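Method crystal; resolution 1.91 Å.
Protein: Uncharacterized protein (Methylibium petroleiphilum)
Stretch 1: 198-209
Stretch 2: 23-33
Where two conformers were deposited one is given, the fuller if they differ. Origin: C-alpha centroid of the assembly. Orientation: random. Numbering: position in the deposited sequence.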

# COMPACT_ATOMS: atom_id res chain seq x y z
N GLY A 198 1.05 -19.26 -5.66
CA GLY A 198 0.38 -17.98 -5.65
C GLY A 198 -1.06 -18.06 -5.12
O GLY A 198 -1.63 -19.16 -5.03
N VAL A 199 -1.59 -16.90 -4.75
CA VAL A 199 -2.99 -16.72 -4.37
C VAL A 199 -3.65 -15.52 -5.06
O VAL A 199 -2.98 -14.56 -5.41
CB VAL A 199 -3.14 -16.59 -2.84
CG1 VAL A 199 -2.70 -17.92 -2.17
CG2 VAL A 199 -2.34 -15.37 -2.32
N ARG A 200 -4.96 -15.62 -5.30
CA ARG A 200 -5.79 -14.53 -5.78
C ARG A 200 -6.93 -14.26 -4.83
O ARG A 200 -7.52 -15.17 -4.27
CB ARG A 200 -6.39 -14.78 -7.16
CG ARG A 200 -7.42 -15.91 -7.25
CD ARG A 200 -7.79 -16.09 -8.69
NE ARG A 200 -8.81 -17.11 -8.84
CZ ARG A 200 -10.08 -16.87 -9.15
NH1 ARG A 200 -10.50 -15.63 -9.38
NH2 ARG A 200 -10.93 -17.90 -9.26
N PHE A 201 -7.21 -12.99 -4.59
CA PHE A 201 -8.33 -12.63 -3.75
C PHE A 201 -8.68 -11.17 -4.03
O PHE A 201 -7.85 -10.41 -4.48
CB PHE A 201 -7.98 -12.83 -2.27
CG PHE A 201 -6.72 -12.14 -1.85
CD1 PHE A 201 -5.50 -12.80 -1.94
CD2 PHE A 201 -6.74 -10.85 -1.37
CE1 PHE A 201 -4.35 -12.15 -1.57
CE2 PHE A 201 -5.61 -10.21 -0.98
CZ PHE A 201 -4.39 -10.83 -1.11
N THR A 202 -9.92 -10.79 -3.80
CA THR A 202 -10.36 -9.43 -4.06
C THR A 202 -10.63 -8.74 -2.75
O THR A 202 -11.46 -9.20 -1.97
CB THR A 202 -11.62 -9.42 -4.92
OG1 THR A 202 -11.34 -10.06 -6.16
CG2 THR A 202 -12.06 -7.99 -5.19
N LEU A 203 -9.92 -7.64 -2.52
CA LEU A 203 -10.18 -6.81 -1.36
C LEU A 203 -11.49 -6.06 -1.58
O LEU A 203 -11.65 -5.39 -2.58
CB LEU A 203 -9.01 -5.84 -1.11
CG LEU A 203 -7.65 -6.50 -0.82
CD1 LEU A 203 -6.50 -5.50 -0.99
CD2 LEU A 203 -7.59 -7.16 0.51
N GLU A 204 -12.40 -6.18 -0.61
CA GLU A 204 -13.73 -5.61 -0.71
C GLU A 204 -14.19 -4.81 0.51
O GLU A 204 -15.04 -3.94 0.35
CB GLU A 204 -14.76 -6.73 -0.96
CG GLU A 204 -14.52 -7.46 -2.28
CD GLU A 204 -15.58 -8.53 -2.61
OE1 GLU A 204 -16.07 -9.20 -1.67
OE2 GLU A 204 -15.88 -8.71 -3.82
N GLN A 205 -13.67 -5.10 1.71
CA GLN A 205 -14.12 -4.37 2.90
C GLN A 205 -13.11 -3.30 3.27
O GLN A 205 -11.94 -3.58 3.47
CB GLN A 205 -14.36 -5.31 4.09
CG GLN A 205 -15.47 -6.34 3.87
CD GLN A 205 -16.77 -5.71 3.39
OE1 GLN A 205 -17.40 -6.21 2.45
NE2 GLN A 205 -17.16 -4.60 4.01
N PRO A 206 -13.56 -2.04 3.37
CA PRO A 206 -12.61 -1.01 3.73
C PRO A 206 -11.84 -1.33 4.99
O PRO A 206 -12.38 -1.93 5.91
CB PRO A 206 -13.48 0.21 3.93
CG PRO A 206 -14.59 0.01 2.96
CD PRO A 206 -14.87 -1.45 3.01
N TRP A 207 -10.57 -0.96 4.98
CA TRP A 207 -9.62 -1.20 6.07
C TRP A 207 -9.22 -2.66 6.17
O TRP A 207 -8.67 -3.07 7.18
CB TRP A 207 -10.15 -0.65 7.42
CG TRP A 207 -10.62 0.72 7.21
CD1 TRP A 207 -11.90 1.16 7.28
CD2 TRP A 207 -9.83 1.82 6.81
NE1 TRP A 207 -11.96 2.48 6.97
CE2 TRP A 207 -10.70 2.91 6.68
CE3 TRP A 207 -8.47 2.02 6.62
CZ2 TRP A 207 -10.25 4.15 6.32
CZ3 TRP A 207 -8.03 3.25 6.27
CH2 TRP A 207 -8.90 4.30 6.11
N THR A 208 -9.43 -3.43 5.09
CA THR A 208 -8.74 -4.68 4.96
C THR A 208 -7.30 -4.32 4.56
O THR A 208 -7.10 -3.47 3.68
CB THR A 208 -9.38 -5.64 3.91
OG1 THR A 208 -10.77 -5.84 4.23
CG2 THR A 208 -8.61 -6.99 3.93
N VAL A 209 -6.32 -4.94 5.21
CA VAL A 209 -4.90 -4.70 4.94
C VAL A 209 -4.10 -5.93 4.51
O VAL A 209 -4.12 -6.96 5.14
CB VAL A 209 -4.24 -4.01 6.12
CG1 VAL A 209 -2.84 -3.60 5.74
CG2 VAL A 209 -5.10 -2.81 6.53
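Stretch 2 (23-33) GFCVLTPAALE

Stretch 2 runs as a strand from F24 to L27, caps with T28 and turns into a helix from P29 onward; its contact with stretch 1 changes character along the way. At the start of stretch 1, two extended segments meet through side chains alone, V199 and F201 meeting F24 and V26 in the same order. V199 points toward the partner and puts CG2 3.6 Å from CZ of F24, and two residues on, F201 brings CZ to 4.2 Å from CG2 of V26. The intervening R200 is out of reach, in keeping with the alternation of a strand.

The type II turn from Q205 to T208 then carries the chain to the helix start. P29 packs against it, its CG 4.0 Å from CB of Q205 and 3.3 Å from O of P206, while W207 O lies 3.4 Å from P29 CA in a CA-H...O contact. T208 braces the turn by donating OG1 to Q205 O (2.7 Å), and its CG2 rests 3.6 Å from V26 CG1.

V209 locks the register: its N donates to L27 O (2.9 Å) and its O accepts from L27 N (2.8 Å), a nearly straight antiparallel pair. The side chains of V209 and L27 share one sheet face, V209 CB 4.4 Å from L27 CB, and V209 CG2 reaches L32 CD2 at 3.8 Å, tying strand to helix. T28 OG1 accepts from A31 N (3.2 Å), capping that helix.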

# COMPACT_ATOMS: atom_id res chain seq x y z
N GLY A 23 5.29 -15.06 3.79
CA GLY A 23 5.71 -13.77 3.30
C GLY A 23 4.60 -12.76 3.10
O GLY A 23 4.86 -11.65 2.59
N PHE A 24 3.38 -13.10 3.49
CA PHE A 24 2.28 -12.11 3.47
C PHE A 24 1.21 -12.55 4.45
O PHE A 24 1.18 -13.70 4.89
CB PHE A 24 1.66 -11.93 2.09
CG PHE A 24 0.76 -13.07 1.66
CD1 PHE A 24 1.29 -14.27 1.20
CD2 PHE A 24 -0.61 -12.96 1.75
CE1 PHE A 24 0.47 -15.32 0.85
CE2 PHE A 24 -1.45 -14.03 1.39
CZ PHE A 24 -0.90 -15.19 0.94
N CYS A 25 0.34 -11.63 4.78
CA CYS A 25 -0.89 -11.99 5.44
C CYS A 25 -1.91 -10.88 5.22
O CYS A 25 -1.55 -9.74 4.90
CB CYS A 25 -0.67 -12.23 6.92
SG CYS A 25 -0.25 -10.76 7.85
N VAL A 26 -3.18 -11.23 5.41
CA VAL A 26 -4.26 -10.29 5.32
C VAL A 26 -4.83 -10.03 6.71
O VAL A 26 -5.14 -10.97 7.41
CB VAL A 26 -5.35 -10.88 4.42
CG1 VAL A 26 -6.61 -9.94 4.34
CG2 VAL A 26 -4.76 -11.19 3.02
N LEU A 27 -4.98 -8.75 7.08
CA LEU A 27 -5.70 -8.37 8.30
C LEU A 27 -7.10 -7.91 7.91
O LEU A 27 -7.26 -6.98 7.09
CB LEU A 27 -4.99 -7.21 9.03
CG LEU A 27 -3.50 -7.40 9.34
CD1 LEU A 27 -3.02 -6.15 10.03
CD2 LEU A 27 -3.28 -8.64 10.27
N THR A 28 -8.12 -8.54 8.50
CA THR A 28 -9.49 -8.06 8.34
C THR A 28 -9.56 -6.68 9.02
O THR A 28 -8.70 -6.36 9.88
CB THR A 28 -10.50 -9.02 9.02
OG1 THR A 28 -10.27 -9.06 10.44
CG2 THR A 28 -10.40 -10.45 8.44
N PRO A 29 -10.58 -5.88 8.68
CA PRO A 29 -10.77 -4.61 9.40
C PRO A 29 -10.83 -4.78 10.92
O PRO A 29 -10.31 -3.94 11.64
CB PRO A 29 -12.09 -4.08 8.83
CG PRO A 29 -12.24 -4.77 7.49
CD PRO A 29 -11.66 -6.11 7.71
N ALA A 30 -11.42 -5.85 11.42
CA ALA A 30 -11.42 -6.08 12.85
C ALA A 30 -9.98 -6.32 13.38
O ALA A 30 -9.60 -5.80 14.44
CB ALA A 30 -12.40 -7.24 13.24
N ALA A 31 -9.17 -7.10 12.65
CA ALA A 31 -7.79 -7.34 13.05
C ALA A 31 -6.98 -6.03 13.08
O ALA A 31 -6.17 -5.84 13.98
CB ALA A 31 -7.11 -8.41 12.16
N LEU A 32 -7.24 -5.13 12.13
CA LEU A 32 -6.61 -3.81 12.11
C LEU A 32 -6.98 -2.96 13.31
O LEU A 32 -6.10 -2.34 13.95
CB LEU A 32 -6.96 -3.04 10.82
CG LEU A 32 -6.09 -1.78 10.61
CD1 LEU A 32 -4.61 -2.10 10.37
CD2 LEU A 32 -6.61 -0.92 9.49
N GLU A 33 -8.25 -2.95 13.64
CA GLU A 33 -8.71 -2.31 14.88
C GLU A 33 -7.99 -2.82 16.12
O GLU A 33 -7.55 -2.05 16.96
CB GLU A 33 -10.18 -2.61 15.14
CG GLU A 33 -11.13 -1.76 14.49
CD GLU A 33 -12.50 -1.92 15.11
OE1 GLU A 33 -12.94 -3.08 15.30
OE2 GLU A 33 -13.13 -0.90 15.42